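Local coordinates for uncharacterized protein HI_0666 (Haemophilus influenzae, PDB 7CZO) that corresponds to the N-terminal domain of the HipA toxin and probably takes part in regulating the three-component HipBA toxin–antitoxin system, at residues H76-D80 with E81-F85. Sequence-based numbering, arbitrary orientation.
Sequences HQRID and ESDMF
The carboxylates of D80 and D83 are turned 66° against each other, and D80 occupies one face of the D83 group. D80 OD1 stands 3.6 Å above D83 CG. D80 CB lies over the same face. R78 comes in beside the D83 oxygen instead, its CB 3.2 Å from D83 OD2, while its bent side chain carries the guanidinium away, so that R78 NE remains 5.3 Å from D83 OD2 and the two charges do not pair. At the D80 carboxylate, OD1 lies 3.3 Å from S82 CB, a position reached with CG anti to the backbone N (chi1 -167°). The two acids bring like charges together, D80 OD1 and D83 OD2 being 3.6 Å apart; R86 probably offsets this, through a salt bridge to D83 OD1 and a weak, long ion pair with D80 OD1. The side chain of S82 instead hydrogen-bonds E22, and E81 OE2 accepts from the backbone N of L56. D80 and E81 both have positive phi as the chain turns, and F85 N donates to E81 O (3.2 Å), closing the first helical turn. This is a surface loop-to-helix junction, with E81 as N-cap of helix 82-91 in the HipA N-terminal domain.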
loop_
_atom_site.group_PDB
_atom_site.type_symbol
_atom_site.label_atom_id
_atom_site.label_comp_id
_atom_site.label_asym_id
_atom_site.label_seq_id
_atom_site.Cartn_x
_atom_site.Cartn_y
_atom_site.Cartn_z
ATOM N N HIS A 76 21.820 5.040 -11.515
ATOM C CA HIS A 76 20.741 5.370 -10.595
ATOM C C HIS A 76 19.636 4.525 -11.217
ATOM O O HIS A 76 19.774 4.085 -12.364
ATOM C CB HIS A 76 20.438 6.890 -10.576
ATOM C CG HIS A 76 20.733 7.594 -11.873
ATOM N ND1 HIS A 76 21.888 8.320 -12.085
ATOM C CD2 HIS A 76 20.035 7.657 -13.034
ATOM C CE1 HIS A 76 21.884 8.804 -13.316
ATOM N NE2 HIS A 76 20.773 8.414 -13.913
ATOM N N GLN A 77 18.568 4.237 -10.485
ATOM C CA GLN A 77 17.488 3.467 -11.083
ATOM C C GLN A 77 16.119 4.131 -10.924
ATOM O O GLN A 77 15.956 5.100 -10.185
ATOM C CB GLN A 77 17.508 2.045 -10.540
ATOM C CG GLN A 77 18.871 1.398 -10.703
ATOM C CD GLN A 77 18.797 -0.110 -10.818
ATOM O OE1 GLN A 77 17.777 -0.725 -10.479
ATOM N NE2 GLN A 77 19.878 -0.723 -11.311
ATOM N N ARG A 78 15.151 3.627 -11.686
ATOM C CA ARG A 78 13.744 3.978 -11.508
ATOM C C ARG A 78 13.400 3.931 -10.043
ATOM O O ARG A 78 13.920 3.098 -9.299
ATOM C CB ARG A 78 12.825 2.960 -12.212
ATOM C CG ARG A 78 12.129 3.425 -13.486
ATOM C CD ARG A 78 11.873 2.235 -14.406
ATOM N NE ARG A 78 13.091 1.858 -15.138
ATOM C CZ ARG A 78 13.325 0.671 -15.703
ATOM N NH1 ARG A 78 14.473 0.464 -16.338
ATOM N NH2 ARG A 78 12.433 -0.315 -15.633
ATOM N N ILE A 79 12.507 4.818 -9.637
ATOM C CA ILE A 79 11.767 4.636 -8.388
ATOM C C ILE A 79 10.276 4.806 -8.630
ATOM O O ILE A 79 9.460 4.275 -7.873
ATOM C CB ILE A 79 12.256 5.568 -7.287
ATOM C CG1 ILE A 79 12.813 6.821 -7.938
ATOM C CG2 ILE A 79 13.302 4.868 -6.409
ATOM C CD1 ILE A 79 13.246 7.845 -6.949
ATOM N N ASP A 80 9.910 5.560 -9.659
ATOM C CA ASP A 80 8.694 5.257 -10.404
ATOM C C ASP A 80 7.423 5.539 -9.590
ATOM O O ASP A 80 6.592 6.338 -10.027
ATOM C CB ASP A 80 8.767 3.780 -10.859
ATOM C CG ASP A 80 7.723 3.400 -11.905
ATOM O OD1 ASP A 80 7.466 2.176 -12.073
ATOM O OD2 ASP A 80 7.175 4.302 -12.572
ATOM N N GLU A 81 7.290 4.896 -8.421
ATOM C CA GLU A 81 6.061 4.867 -7.609
ATOM C C GLU A 81 5.232 3.620 -7.775
ATOM O O GLU A 81 4.610 3.170 -6.823
ATOM C CB GLU A 81 5.155 6.077 -7.804
ATOM C CG GLU A 81 5.726 7.311 -7.133
ATOM C CD GLU A 81 4.650 8.205 -6.614
ATOM O OE1 GLU A 81 4.825 8.756 -5.509
ATOM O OE2 GLU A 81 3.623 8.319 -7.315
ATOM N N SER A 82 5.202 3.072 -8.978
ATOM C CA SER A 82 4.767 1.701 -9.156
ATOM C C SER A 82 5.818 0.755 -8.589
ATOM O O SER A 82 5.503 -0.366 -8.185
ATOM C CB SER A 82 4.551 1.398 -10.631
ATOM O OG SER A 82 3.559 2.253 -11.154
ATOM N N ASP A 83 7.068 1.210 -8.553
ATOM C CA ASP A 83 8.171 0.382 -8.059
ATOM C C ASP A 83 8.070 0.217 -6.583
ATOM O O ASP A 83 8.350 -0.845 -6.060
ATOM C CB ASP A 83 9.529 0.980 -8.429
ATOM C CG ASP A 83 9.900 0.684 -9.873
ATOM O OD1 ASP A 83 9.447 -0.391 -10.374
ATOM O OD2 ASP A 83 10.615 1.517 -10.489
ATOM N N MET A 84 7.645 1.288 -5.935
ATOM C CA MET A 84 7.333 1.296 -4.516
ATOM C C MET A 84 6.098 0.503 -4.145
ATOM O O MET A 84 6.145 -0.281 -3.209
ATOM C CB MET A 84 7.261 2.743 -4.037
ATOM C CG MET A 84 8.678 3.235 -3.906
ATOM S SD MET A 84 8.894 4.878 -3.314
ATOM C CE MET A 84 8.005 4.938 -1.775
ATOM N N PHE A 85 5.011 0.665 -4.892
ATOM C CA PHE A 85 3.817 -0.133 -4.664
ATOM C C PHE A 85 4.149 -1.588 -4.896
ATOM O O PHE A 85 3.599 -2.454 -4.245
ATOM C CB PHE A 85 2.661 0.298 -5.590
ATOM C CG PHE A 85 1.378 -0.486 -5.368
ATOM C CD1 PHE A 85 0.626 -0.291 -4.233
ATOM C CD2 PHE A 85 0.945 -1.406 -6.282
ATOM C CE1 PHE A 85 -0.535 -0.995 -4.006
ATOM C CE2 PHE A 85 -0.236 -2.112 -6.066
ATOM C CZ PHE A 85 -0.987 -1.900 -4.928
#